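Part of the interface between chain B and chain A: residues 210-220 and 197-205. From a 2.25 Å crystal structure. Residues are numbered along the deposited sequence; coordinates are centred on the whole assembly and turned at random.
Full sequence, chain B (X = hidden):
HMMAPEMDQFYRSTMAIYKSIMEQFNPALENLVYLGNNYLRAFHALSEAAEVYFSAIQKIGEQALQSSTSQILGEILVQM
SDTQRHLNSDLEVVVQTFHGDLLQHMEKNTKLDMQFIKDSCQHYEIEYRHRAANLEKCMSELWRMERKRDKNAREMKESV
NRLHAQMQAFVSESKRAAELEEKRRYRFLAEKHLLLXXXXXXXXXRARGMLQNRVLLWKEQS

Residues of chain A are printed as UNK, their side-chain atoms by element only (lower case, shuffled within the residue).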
ATOM      1  N   MET B 210      11.452  11.020   5.803  1.00 51.56           N
ATOM      2  CA  MET B 210      12.350   9.975   6.269  1.00 48.83           C
ATOM      3  C   MET B 210      13.093   9.266   5.130  1.00 51.60           C
ATOM      4  O   MET B 210      14.262   8.908   5.277  1.00 62.95           O
ATOM      5  CB  MET B 210      11.593   8.961   7.123  1.00 40.13           C
ATOM      6  CG  MET B 210      11.960   7.521   6.820  1.00 53.38           C
ATOM      7  SD  MET B 210      11.580   6.397   8.178  1.00 77.24           S
ATOM      8  CE  MET B 210      11.420   4.850   7.296  1.00 55.76           C
ATOM      9  N   LEU B 211      12.416   9.064   4.004  1.00 41.88           N
ATOM     10  CA  LEU B 211      12.994   8.307   2.896  1.00 34.78           C
ATOM     11  C   LEU B 211      13.975   9.113   2.031  1.00 45.96           C
ATOM     12  O   LEU B 211      14.985   8.571   1.571  1.00 43.38           O
ATOM     13  CB  LEU B 211      11.906   7.707   2.018  1.00 34.96           C
ATOM     14  CG  LEU B 211      12.074   6.293   1.462  1.00 44.33           C
ATOM     15  CD1 LEU B 211      11.299   6.144   0.169  1.00 34.58           C
ATOM     16  CD2 LEU B 211      13.533   5.909   1.243  1.00 53.55           C
ATOM     17  N   GLN B 212      13.691  10.392   1.798  1.00 42.10           N
ATOM     18  CA  GLN B 212      14.567  11.175   0.941  1.00 45.26           C
ATOM     19  C   GLN B 212      15.979  11.297   1.541  1.00 43.58           C
ATOM     20  O   GLN B 212      16.969  11.321   0.807  1.00 40.60           O
ATOM     21  CB  GLN B 212      13.972  12.547   0.615  1.00 47.98           C
ATOM     22  CG  GLN B 212      13.794  13.493   1.805  1.00 58.10           C
ATOM     23  CD  GLN B 212      13.097  14.792   1.407  1.00 57.51           C
ATOM     24  OE1 GLN B 212      12.509  14.879   0.327  1.00 55.64           O
ATOM     25  NE2 GLN B 212      13.165  15.804   2.272  1.00 50.15           N
ATOM     26  N   ASN B 213      16.056  11.359   2.870  1.00 30.91           N
ATOM     27  CA  ASN B 213      17.338  11.404   3.578  1.00 50.61           C
ATOM     28  C   ASN B 213      18.139  10.115   3.451  1.00 45.80           C
ATOM     29  O   ASN B 213      19.333  10.145   3.129  1.00 40.48           O
ATOM     30  CB  ASN B 213      17.115  11.704   5.057  1.00 58.38           C
ATOM     31  CG  ASN B 213      16.534  13.079   5.285  1.00 61.03           C
ATOM     32  OD1 ASN B 213      16.020  13.376   6.366  1.00 61.94           O
ATOM     33  ND2 ASN B 213      16.619  13.935   4.266  1.00 62.98           N
ATOM     34  N   ARG B 214      17.475   8.994   3.727  1.00 36.66           N
ATOM     35  CA  ARG B 214      18.081   7.679   3.592  1.00 44.55           C
ATOM     36  C   ARG B 214      18.606   7.425   2.189  1.00 40.79           C
ATOM     37  O   ARG B 214      19.714   6.928   2.027  1.00 45.16           O
ATOM     38  CB  ARG B 214      17.092   6.577   3.985  1.00 42.89           C
ATOM     39  CG  ARG B 214      17.302   6.029   5.397  1.00 45.16           C
ATOM     40  CD  ARG B 214      17.247   7.139   6.436  1.00 61.19           C
ATOM     41  NE  ARG B 214      16.656   6.685   7.694  1.00 72.65           N
ATOM     42  CZ  ARG B 214      15.936   7.462   8.501  1.00 80.34           C
ATOM     43  NH1 ARG B 214      15.707   8.735   8.178  1.00 77.58           N
ATOM     44  NH2 ARG B 214      15.429   6.966   9.626  1.00 85.38           N
ATOM     45  N   VAL B 215      17.807   7.764   1.182  1.00 30.67           N
ATOM     46  CA  VAL B 215      18.175   7.523  -0.205  1.00 39.45           C
ATOM     47  C   VAL B 215      19.445   8.277  -0.637  1.00 51.19           C
ATOM     48  O   VAL B 215      20.254   7.739  -1.398  1.00 41.60           O
ATOM     49  CB  VAL B 215      17.023   7.834  -1.158  1.00 37.65           C
ATOM     50  CG1 VAL B 215      17.558   8.156  -2.528  1.00 37.35           C
ATOM     51  CG2 VAL B 215      16.062   6.651  -1.220  1.00 44.08           C
ATOM     52  N   LEU B 216      19.622   9.505  -0.148  1.00 49.14           N
ATOM     53  CA  LEU B 216      20.843  10.275  -0.403  1.00 41.91           C
ATOM     54  C   LEU B 216      22.055   9.560   0.180  1.00 41.48           C
ATOM     55  O   LEU B 216      23.045   9.365  -0.508  1.00 33.40           O
ATOM     56  CB  LEU B 216      20.749  11.682   0.192  1.00 41.67           C
ATOM     57  CG  LEU B 216      19.581  12.572  -0.252  1.00 47.69           C
ATOM     58  CD1 LEU B 216      19.517  13.861   0.580  1.00 49.45           C
ATOM     59  CD2 LEU B 216      19.632  12.887  -1.757  1.00 43.17           C
ATOM     60  N   LEU B 217      21.970   9.187   1.454  1.00 43.64           N
ATOM     61  CA  LEU B 217      23.013   8.406   2.114  1.00 49.66           C
ATOM     62  C   LEU B 217      23.356   7.122   1.364  1.00 53.12           C
ATOM     63  O   LEU B 217      24.518   6.863   1.044  1.00 46.27           O
ATOM     64  CB  LEU B 217      22.586   8.043   3.533  1.00 50.04           C
ATOM     65  CG  LEU B 217      23.123   8.900   4.677  1.00 55.60           C
ATOM     66  CD1 LEU B 217      24.488   8.400   5.123  1.00 46.90           C
ATOM     67  CD2 LEU B 217      23.183  10.366   4.262  1.00 59.05           C
ATOM     68  N   TRP B 218      22.333   6.314   1.109  1.00 44.66           N
ATOM     69  CA  TRP B 218      22.518   5.036   0.440  1.00 42.06           C
ATOM     70  C   TRP B 218      23.236   5.224  -0.900  1.00 35.83           C
ATOM     71  O   TRP B 218      24.111   4.437  -1.271  1.00 37.22           O
ATOM     72  CB  TRP B 218      21.165   4.318   0.260  1.00 39.93           C
ATOM     73  CG  TRP B 218      20.493   3.910   1.561  1.00 46.78           C
ATOM     74  CD1 TRP B 218      21.097   3.708   2.768  1.00 51.10           C
ATOM     75  CD2 TRP B 218      19.096   3.625   1.764  1.00 51.19           C
ATOM     76  NE1 TRP B 218      20.169   3.332   3.712  1.00 54.07           N
ATOM     77  CE2 TRP B 218      18.933   3.275   3.121  1.00 49.12           C
ATOM     78  CE3 TRP B 218      17.966   3.648   0.933  1.00 55.44           C
ATOM     79  CZ2 TRP B 218      17.690   2.943   3.668  1.00 44.72           C
ATOM     80  CZ3 TRP B 218      16.732   3.315   1.477  1.00 49.07           C
ATOM     81  CH2 TRP B 218      16.607   2.968   2.832  1.00 39.96           C
ATOM     82  N   LYS B 219      22.868   6.277  -1.613  1.00 29.25           N
ATOM     83  CA  LYS B 219      23.461   6.607  -2.906  1.00 37.13           C
ATOM     84  C   LYS B 219      24.967   6.859  -2.825  1.00 33.70           C
ATOM     85  O   LYS B 219      25.715   6.398  -3.683  1.00 30.18           O
ATOM     86  CB  LYS B 219      22.767   7.837  -3.512  1.00 47.48           C
ATOM     87  CG  LYS B 219      21.430   7.543  -4.166  1.00 60.74           C
ATOM     88  CD  LYS B 219      20.895   8.757  -4.914  1.00 61.58           C
ATOM     89  CE  LYS B 219      19.507   8.478  -5.452  1.00 66.88           C
ATOM     90  NZ  LYS B 219      18.755   9.734  -5.742  1.00 67.67           N
ATOM     91  N   GLU B 220      25.395   7.598  -1.798  1.00 28.00           N
ATOM     92  CA  GLU B 220      26.807   7.939  -1.590  1.00 30.79           C
ATOM     93  C   GLU B 220      27.637   6.754  -1.083  1.00 44.31           C
ATOM     94  O   GLU B 220      28.796   6.590  -1.468  1.00 38.38           O
ATOM     95  CB  GLU B 220      26.930   9.116  -0.611  1.00 37.52           C
ATOM     96  CG  GLU B 220      26.447  10.465  -1.185  1.00 50.91           C
ATOM     97  CD  GLU B 220      26.072  11.504  -0.119  1.00 57.76           C
ATOM     98  OE1 GLU B 220      25.961  11.143   1.070  1.00 59.76           O
ATOM     99  OE2 GLU B 220      25.881  12.694  -0.478  1.00 51.18           O
TER
ATOM    100  N   UNK A 197      13.687   2.045  -4.088  1.00 48.14           N
ATOM    101  CA  UNK A 197      13.470   3.090  -3.083  1.00 45.56           C
ATOM    102  C   UNK A 197      13.270   4.453  -3.725  1.00 48.69           C
ATOM    103  O   UNK A 197      12.530   5.300  -3.203  1.00 46.60           O
ATOM    104  c   UNK A 197      14.644   3.169  -2.104  1.00 36.34           C
ATOM    105  o   UNK A 197      14.768   1.975  -1.351  1.00 41.33           O
ATOM    106  N   UNK A 198      13.939   4.652  -4.858  1.00 47.48           N
ATOM    107  CA  UNK A 198      13.907   5.920  -5.569  1.00 39.13           C
ATOM    108  C   UNK A 198      12.612   6.134  -6.347  1.00 39.74           C
ATOM    109  O   UNK A 198      12.032   7.218  -6.307  1.00 33.94           O
ATOM    110  c   UNK A 198      15.099   6.031  -6.519  1.00 38.99           C
ATOM    111  c   UNK A 198      15.785   7.374  -6.423  1.00 46.99           C
ATOM    112  o   UNK A 198      16.196   7.956  -7.432  1.00 52.68           O
ATOM    113  n   UNK A 198      15.914   7.879  -5.200  1.00 48.59           N
ATOM    114  N   UNK A 199      12.173   5.108  -7.073  1.00 29.23           N
ATOM    115  CA  UNK A 199      10.899   5.180  -7.775  1.00 46.94           C
ATOM    116  C   UNK A 199       9.772   5.410  -6.772  1.00 45.23           C
ATOM    117  O   UNK A 199       8.856   6.193  -7.020  1.00 53.19           O
ATOM    118  o   UNK A 199      10.320   2.826  -7.686  1.00 64.45           O
ATOM    119  c   UNK A 199      11.816   3.514  -9.424  1.00 32.79           C
ATOM    120  c   UNK A 199      10.612   3.900  -8.582  1.00 50.11           C
ATOM    121  N   UNK A 200       9.859   4.743  -5.629  1.00 34.07           N
ATOM    122  CA  UNK A 200       8.805   4.809  -4.631  1.00 44.66           C
ATOM    123  C   UNK A 200       8.782   6.162  -3.953  1.00 43.86           C
ATOM    124  O   UNK A 200       7.708   6.681  -3.625  1.00 46.77           O
ATOM    125  c   UNK A 200       8.977   3.717  -3.586  1.00 41.70           C
ATOM    126  c   UNK A 200       5.673   3.369  -1.735  1.00 45.40           C
ATOM    127  c   UNK A 200       8.278   4.219  -1.236  1.00 44.30           C
ATOM    128  c   UNK A 200       6.642   3.342  -2.746  1.00 50.11           C
ATOM    129  c   UNK A 200       6.021   3.824  -0.467  1.00 44.11           C
ATOM    130  c   UNK A 200       7.950   3.759  -2.501  1.00 46.58           C
ATOM    131  c   UNK A 200       7.325   4.252  -0.218  1.00 46.67           C
ATOM    132  N   UNK A 201       9.970   6.717  -3.733  1.00 25.83           N
ATOM    133  CA  UNK A 201      10.104   8.110  -3.310  1.00 33.13           C
ATOM    134  C   UNK A 201       9.400   9.061  -4.287  1.00 40.57           C
ATOM    135  O   UNK A 201       8.747  10.024  -3.874  1.00 49.72           O
ATOM    136  c   UNK A 201      11.585   8.482  -3.198  1.00 42.39           C
ATOM    137  c   UNK A 201      13.301   9.870  -2.039  1.00 50.68           C
ATOM    138  c   UNK A 201      11.869   9.836  -2.561  1.00 45.70           C
ATOM    139  c   UNK A 201      10.868  10.128  -1.446  1.00 41.93           C
ATOM    140  N   UNK A 202       9.534   8.789  -5.585  1.00 34.57           N
ATOM    141  CA  UNK A 202       8.917   9.642  -6.605  1.00 48.66           C
ATOM    142  C   UNK A 202       7.400   9.600  -6.520  1.00 53.04           C
ATOM    143  O   UNK A 202       6.719  10.620  -6.639  1.00 51.58           O
ATOM    144  c   UNK A 202       9.365   9.220  -8.006  1.00 56.09           C
ATOM    145  n   UNK A 202      11.337  11.997  -7.490  1.00 75.98           N
ATOM    146  c   UNK A 202      10.657   9.878  -8.448  1.00 63.30           C
ATOM    147  c   UNK A 202      10.577  11.393  -8.401  1.00 74.78           C
ATOM    148  o   UNK A 202       9.841  12.018  -9.176  1.00 78.19           O
ATOM    149  N   UNK A 203       6.872   8.401  -6.318  1.00 49.15           N
ATOM    150  CA  UNK A 203       5.444   8.228  -6.140  1.00 46.04           C
ATOM    151  C   UNK A 203       4.961   9.001  -4.917  1.00 45.33           C
ATOM    152  O   UNK A 203       3.886   9.599  -4.934  1.00 54.12           O
ATOM    153  c   UNK A 203       3.834   6.464  -5.289  1.00 52.81           C
ATOM    154  c   UNK A 203       3.827   6.263  -3.916  1.00 52.17           C
ATOM    155  c   UNK A 203       1.454   6.158  -5.321  1.00 55.84           C
ATOM    156  c   UNK A 203       1.455   5.961  -3.952  1.00 58.22           C
ATOM    157  c   UNK A 203       5.116   6.739  -6.008  1.00 45.71           C
ATOM    158  c   UNK A 203       2.646   6.017  -3.247  1.00 59.09           C
ATOM    159  c   UNK A 203       2.637   6.407  -5.981  1.00 54.40           C
ATOM    160  N   UNK A 204       5.760   8.986  -3.855  1.00 35.82           N
ATOM    161  CA  UNK A 204       5.417   9.707  -2.634  1.00 36.36           C
ATOM    162  C   UNK A 204       5.185  11.194  -2.874  1.00 46.40           C
ATOM    163  O   UNK A 204       4.296  11.787  -2.260  1.00 46.90           O
ATOM    164  c   UNK A 204       6.573   8.135  -0.908  1.00 46.46           C
ATOM    165  c   UNK A 204       5.249   7.802  -0.222  1.00 45.49           C
ATOM    166  c   UNK A 204       6.505   9.514  -1.573  1.00 45.15           C
ATOM    167  c   UNK A 204       7.720   8.053   0.088  1.00 45.28           C
ATOM    168  N   UNK A 205       5.990  11.792  -3.757  1.00 31.85           N
ATOM    169  CA  UNK A 205       5.903  13.213  -4.023  1.00 40.22           C
ATOM    170  C   UNK A 205       4.726  13.582  -4.907  1.00 42.61           C
ATOM    171  O   UNK A 205       4.152  14.663  -4.759  1.00 30.32           O
TER

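Position 197 of chain A carries two side-chain atoms, one carbon and then one oxygen. Its CB lies 3.9 Å from CG2 of B:Val215, and the oxygen lies 3.7 Å from CZ3 of B:Trp218. One carbon bearing a hydroxyl is serine. A:Ser197 points toward chain B, and so small a side chain fits where the helices face each other; its hydroxyl is hydrogen-bonded elsewhere in the structure, so it can lie beside an indole without losing a polar partner.

Position 198 has two carbons, the second carrying one oxygen and one nitrogen. The nitrogen of 198 lies 3.1 Å from CG1 of B:Val215 and 3.4 Å from NZ of B:Lys219. A short amide is asparagine. The CB of A:Asn198 leaves sideways, but the amide reaches chain B; ND2 and the lysine NZ are both donors, so theirs is proximity without a hydrogen bond.

At 199 one carbon carries an oxygen and a second carbon, with no contact to this part of chain B: the branched pattern of threonine. A hydroxyl suits this partly exposed position, where that of A:Thr199 is hydrogen-bonded to a residue just outside the stretch.

Position 200 shows one carbon and then a six-carbon ring with no oxygen; a ring carbon of 200 lies 3.8 Å from CD1 of B:Leu211. This is phenylalanine. The ring of A:Phe200 receives the leucine methyl at its edge, an apolar contact suited to an unsubstituted ring.

Four carbons, forked at the second, occupy 201. A terminal carbon of 201 lies 3.5 Å from CA of B:Gln212 and 4.3 Å from CG2 of B:Val215. This is leucine. A:Leu201 points toward chain B, and its branched end packs against both backbone and side chain.

Position 202 has three carbons, the last bearing oxygen and nitrogen, and touches nothing here, so it is glutamine; A:Gln202 is exposed, as suits a polar amide. Position 203, one carbon and a six-carbon ring out of reach of these chain B residues, is phenylalanine; this contact places no demand on the ring of A:Phe203.

Position 204 again has four carbons forked at the second, a terminal carbon of 204 lying 4.1 Å from CD1 of B:Leu211. This leucine, A:Leu204, is buried, as suits an apolar side chain. Position 205 has no side-chain atoms and is glycine; A:Gly205 stays within the helix, its N hydrogen-bonded to O of A:Leu201 at 3.3 Å.

The helices run nearly antiparallel, at 151°, with axes 10.2 Å apart. B:Leu211 is the apolar knob, seated among A:Ser197, A:Phe200, A:Leu201 and A:Leu204. Alongside, A:Ser197 packs against B:Val215 and B:Trp218, and A:Asn198 against B:Val215 and B:Lys219. No hydrogen bond crosses between the stretches, which bury 361 Å² in all.

Chain A, residues 197-205: SNTFLQFLG
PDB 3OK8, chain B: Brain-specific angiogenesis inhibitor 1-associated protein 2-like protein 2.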